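Local coordinates for metallophosphoesterase TT1561-like domain-containing protein (Aquifex aeolicus, PDB 2YVT) that is of unknown function but has the fold of calcineurin-like metallophosphoesterases, at residues F14-D19 and I42-A47; D190-D195 and G219-G224. One frame throughout, in Å; residues are numbered along the deposited sequence.

Interaction 1: residues F14-D19 and I42-A47; sequences FKERFD and ILKNEA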
# COMPACT_ATOMS: atom_id res chain seq x y z
N PHE A 14 3.04 1.10 7.94
CA PHE A 14 2.59 1.82 9.14
C PHE A 14 2.75 0.93 10.38
O PHE A 14 3.22 1.40 11.42
CB PHE A 14 1.15 2.30 8.96
CG PHE A 14 0.57 2.90 10.20
CD1 PHE A 14 0.99 4.15 10.64
CD2 PHE A 14 -0.41 2.21 10.92
CE1 PHE A 14 0.45 4.69 11.81
CE2 PHE A 14 -0.94 2.74 12.09
CZ PHE A 14 -0.51 3.99 12.54
N LYS A 15 2.35 -0.34 10.25
CA LYS A 15 2.58 -1.38 11.27
C LYS A 15 2.22 -0.90 12.68
O LYS A 15 2.98 -1.07 13.64
CB LYS A 15 4.03 -1.90 11.21
CG LYS A 15 4.31 -2.80 10.02
CD LYS A 15 5.75 -3.32 10.01
CE LYS A 15 6.01 -4.17 8.77
NZ LYS A 15 7.29 -4.96 8.86
N GLU A 16 1.04 -0.30 12.78
CA GLU A 16 0.47 0.12 14.07
C GLU A 16 1.32 1.15 14.84
O GLU A 16 1.26 1.22 16.07
CB GLU A 16 0.15 -1.11 14.94
CG GLU A 16 -0.69 -2.14 14.21
CD GLU A 16 -1.05 -3.35 15.06
OE1 GLU A 16 -0.91 -3.30 16.31
OE2 GLU A 16 -1.46 -4.35 14.44
N ARG A 17 2.10 1.95 14.11
CA ARG A 17 2.97 2.95 14.74
C ARG A 17 2.26 4.28 14.98
O ARG A 17 2.63 5.34 14.45
CB ARG A 17 4.31 3.10 13.98
CG ARG A 17 5.16 1.81 14.00
CD ARG A 17 5.47 1.33 15.44
NE ARG A 17 6.24 2.35 16.16
CZ ARG A 17 7.56 2.49 16.06
NH1 ARG A 17 8.26 1.65 15.30
NH2 ARG A 17 8.18 3.45 16.73
N PHE A 18 1.22 4.22 15.79
CA PHE A 18 0.47 5.42 16.14
C PHE A 18 1.36 6.44 16.83
O PHE A 18 1.12 7.65 16.71
CB PHE A 18 -0.74 5.07 17.02
CG PHE A 18 -1.69 4.10 16.37
CD1 PHE A 18 -2.64 4.55 15.46
CD2 PHE A 18 -1.62 2.73 16.65
CE1 PHE A 18 -3.50 3.67 14.84
CE2 PHE A 18 -2.49 1.83 16.04
CZ PHE A 18 -3.44 2.30 15.13
N ASP A 19 2.38 5.96 17.54
CA ASP A 19 3.34 6.82 18.24
C ASP A 19 4.09 7.76 17.29
O ASP A 19 4.59 8.80 17.72
CB ASP A 19 4.35 5.99 19.05
CG ASP A 19 5.17 5.04 18.18
OD1 ASP A 19 4.57 4.23 17.44
OD2 ASP A 19 6.42 5.07 18.27
N ILE A 42 -0.72 -2.02 7.37
CA ILE A 42 -1.33 -1.23 8.43
C ILE A 42 -1.20 -1.97 9.76
O ILE A 42 -0.76 -1.40 10.76
CB ILE A 42 -2.81 -0.91 8.13
CG1 ILE A 42 -2.91 -0.05 6.87
CG2 ILE A 42 -3.45 -0.19 9.33
CD1 ILE A 42 -4.22 -0.14 6.14
N LEU A 43 -1.57 -3.25 9.73
CA LEU A 43 -1.51 -4.12 10.91
C LEU A 43 -0.23 -4.93 11.00
O LEU A 43 0.46 -5.14 10.00
CB LEU A 43 -2.67 -5.12 10.87
CG LEU A 43 -4.08 -4.53 10.84
CD1 LEU A 43 -5.10 -5.66 10.77
CD2 LEU A 43 -4.33 -3.64 12.06
N LYS A 44 0.08 -5.39 12.21
CA LYS A 44 1.08 -6.43 12.40
C LYS A 44 0.44 -7.79 12.09
O LYS A 44 0.85 -8.46 11.15
CB LYS A 44 1.63 -6.39 13.82
CG LYS A 44 2.34 -5.11 14.19
CD LYS A 44 3.31 -5.39 15.33
CE LYS A 44 3.10 -4.47 16.50
NZ LYS A 44 3.94 -4.93 17.65
N ASN A 45 -0.58 -8.16 12.88
CA ASN A 45 -1.44 -9.32 12.59
C ASN A 45 -0.64 -10.62 12.45
O ASN A 45 -0.89 -11.42 11.55
CB ASN A 45 -2.27 -9.04 11.33
CG ASN A 45 -3.67 -9.65 11.38
OD1 ASN A 45 -4.10 -10.23 12.39
ND2 ASN A 45 -4.41 -9.50 10.28
N GLU A 46 0.32 -10.81 13.35
CA GLU A 46 1.29 -11.90 13.22
C GLU A 46 0.68 -13.28 13.38
O GLU A 46 1.08 -14.22 12.68
CB GLU A 46 2.42 -11.70 14.24
CG GLU A 46 3.27 -10.48 13.98
CD GLU A 46 4.42 -10.33 14.97
OE1 GLU A 46 5.05 -11.36 15.30
OE2 GLU A 46 4.68 -9.19 15.41
N ALA A 47 -0.28 -13.41 14.29
CA ALA A 47 -0.88 -14.71 14.59
C ALA A 47 -1.59 -15.28 13.37
O ALA A 47 -1.47 -16.47 13.08
CB ALA A 47 -1.83 -14.60 15.76

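Interaction 2: residues D190-D195 and G219-G224; sequences DRTPED and GHVGKG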
# COMPACT_ATOMS: atom_id res chain seq x y z
N ASP A 190 13.11 -2.85 -4.26
CA ASP A 190 12.71 -4.08 -3.57
C ASP A 190 13.85 -4.72 -2.79
O ASP A 190 13.84 -5.92 -2.52
CB ASP A 190 12.03 -5.07 -4.54
CG ASP A 190 13.02 -5.85 -5.38
OD1 ASP A 190 14.07 -5.30 -5.75
OD2 ASP A 190 12.71 -7.03 -5.68
N ARG A 191 14.82 -3.88 -2.40
CA ARG A 191 15.99 -4.35 -1.68
C ARG A 191 16.39 -3.47 -0.51
O ARG A 191 15.99 -2.30 -0.42
CB ARG A 191 17.17 -4.49 -2.65
CG ARG A 191 16.92 -5.51 -3.75
CD ARG A 191 18.22 -6.10 -4.28
NE ARG A 191 19.00 -5.09 -5.00
CZ ARG A 191 20.19 -5.31 -5.53
NH1 ARG A 191 20.76 -6.50 -5.44
NH2 ARG A 191 20.81 -4.32 -6.16
N THR A 192 17.15 -4.06 0.41
CA THR A 192 17.84 -3.35 1.47
C THR A 192 19.32 -3.72 1.37
O THR A 192 19.66 -4.69 0.69
CB THR A 192 17.32 -3.74 2.88
OG1 THR A 192 17.74 -5.08 3.20
CG2 THR A 192 15.80 -3.64 2.97
N PRO A 193 20.20 -2.95 2.03
CA PRO A 193 21.63 -3.32 2.04
C PRO A 193 21.97 -4.64 2.76
O PRO A 193 23.09 -5.13 2.62
CB PRO A 193 22.30 -2.13 2.74
CG PRO A 193 21.29 -1.00 2.65
CD PRO A 193 19.96 -1.68 2.74
N GLU A 194 21.02 -5.20 3.51
CA GLU A 194 21.27 -6.40 4.32
C GLU A 194 21.39 -7.71 3.55
O GLU A 194 21.99 -8.67 4.05
CB GLU A 194 20.19 -6.58 5.39
CG GLU A 194 20.69 -6.35 6.80
CD GLU A 194 20.19 -5.05 7.37
OE1 GLU A 194 19.26 -4.46 6.78
OE2 GLU A 194 20.73 -4.62 8.42
N ASP A 195 20.80 -7.75 2.36
CA ASP A 195 20.98 -8.88 1.46
C ASP A 195 20.82 -8.41 0.02
O ASP A 195 20.04 -7.49 -0.25
CB ASP A 195 20.01 -10.03 1.79
CG ASP A 195 18.55 -9.63 1.68
OD1 ASP A 195 18.02 -9.64 0.55
OD2 ASP A 195 17.93 -9.33 2.71
N GLY A 219 5.44 -0.70 -1.60
CA GLY A 219 5.70 -0.95 -0.18
C GLY A 219 6.54 -2.19 0.12
O GLY A 219 7.61 -2.38 -0.46
N HIS A 220 6.04 -3.03 1.02
CA HIS A 220 6.73 -4.26 1.42
C HIS A 220 8.19 -3.92 1.78
O HIS A 220 8.43 -2.96 2.53
CB HIS A 220 6.58 -5.35 0.34
CG HIS A 220 6.95 -6.73 0.80
ND1 HIS A 220 6.96 -7.13 2.12
CD2 HIS A 220 7.28 -7.83 0.08
CE1 HIS A 220 7.30 -8.41 2.19
NE2 HIS A 220 7.49 -8.86 0.96
N VAL A 221 9.15 -4.66 1.24
CA VAL A 221 10.57 -4.41 1.50
C VAL A 221 11.18 -3.58 0.38
O VAL A 221 10.98 -3.88 -0.81
CB VAL A 221 11.34 -5.75 1.66
CG1 VAL A 221 12.86 -5.52 1.64
CG2 VAL A 221 10.91 -6.44 2.94
N GLY A 222 11.91 -2.53 0.75
CA GLY A 222 12.64 -1.72 -0.21
C GLY A 222 12.66 -0.25 0.15
O GLY A 222 11.91 0.21 1.03
N LYS A 223 13.51 0.50 -0.54
CA LYS A 223 13.62 1.95 -0.35
C LYS A 223 14.38 2.53 -1.52
O LYS A 223 15.50 2.10 -1.82
CB LYS A 223 14.36 2.31 0.94
CG LYS A 223 14.52 3.83 1.14
CD LYS A 223 15.23 4.16 2.44
CE LYS A 223 16.66 3.63 2.46
NZ LYS A 223 17.57 4.38 1.56
N GLY A 224 13.79 3.52 -2.17
CA GLY A 224 14.48 4.19 -3.26
C GLY A 224 13.53 4.67 -4.32
O GLY A 224 12.31 4.58 -4.17
O HOH W 1 16.94 0.14 -0.61

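Interaction 1: residues F14-D19 and I42-A47
Glu16 and Ile42 meet through their backbones: Glu16 N donates to Ile42 O at 2.9 Å. The carbonyl points almost straight at this nitrogen, although the hydrogen bond is bent, with an N-H...O angle of 131°. Lys15 N lies 3.3 Å from Ile42 O, but at too poor an angle to count as a second bond. The side chain of Glu16 makes the other polar link. With its chain extended beyond CG (chi2 -178°), it runs over to Lys44, and Lys44 N donates to Glu16 OE2 at 2.9 Å in a nearly straight bond (174°), meeting the oxygen from above the carboxylate plane. Tyr73 OH also bonds OE2 and reaches Asn45 N, so one carboxylate oxygen and one phenol together hold two successive N-H groups just ahead of helix 46-57.

Both segments follow parallel neighbouring strands, 7-12 and 35-39, in the calcineurin-like phosphoesterase fold. The first reverses in a type I' turn from Phe14 to Arg17, closed by Arg17 N to Phe14 O at 3.0 Å. An alanine at Glu16 would probably leave Lys44 N and Tyr73 without their shared partner and let the approach to helix 46-57 shift.

The remaining contacts are van der Waals. Phe14 turns the edge of its ring to Ile42 O, 3.6 Å from CD2, while the same CD2 makes an apolar contact with Ile42 CG2 at 4.2 Å. The aliphatic part of Lys44 crosses the Glu16 side chain at about a right angle, its CG 3.9 Å from Glu16 CD.

Interaction 2: residues D190-D195 and G219-G224
Val221 CG1 stands anti to its backbone N (chi1 168°) and Thr192 CG2 anti to its own carbonyl carbon, which brings the two methyls together at 3.7 Å, the side chains crossing at about a right angle. The same rotation of Thr192 (chi1 70°) sets OG1 between the backbone N and the carbonyl carbon, where it accepts from Glu194 N at 3.3 Å in an ST turn, within the type I turn from Thr192 to Asp195.

The rest of the contact is backbone. No direct hydrogen bond joins the segments; instead two CA-H...O contacts run in opposite senses, Asp190 CA to Val221 O at 3.3 Å and Gly222 CA to Arg191 O at 3.4 Å. Gly222 permits this closeness, since a CB on it would press against Asp190 CA and against the carbonyl of Val221. A water lies within hydrogen-bonding reach of both Arg191 O, at 2.6 Å, and Lys223 O, at 2.7 Å.

The carboxylate of Asp190 is held by His198 and by the N-H groups of Gly186 and Gly200. The contact thus joins the long loop between strand 175-180 and helix 202-211 to the short connection from strand 215-218 to strand 224-228.

In the fold
Interaction 1 closes before interaction 2 opens, and the two contacts do not touch: their centres lie 19 Å apart and their nearest atoms about 7 Å. Each lies among the connections that follow strands of a different sheet. Interaction 1 joins those after strands 7-12 and 35-39 of the six-stranded sheet, interaction 2 those after strands 175-180 and 215-218 of the seven-stranded one. Lys12, at the end of strand 7-12 and just ahead of 14-19, bonds the carbonyls of His220 and Gly222, tying the two regions together. In calcineurin-like phosphoesterases the loops at these strand ends carry the metal ligands; these contacts lie in the corresponding region, but whether this protein binds metal is not established.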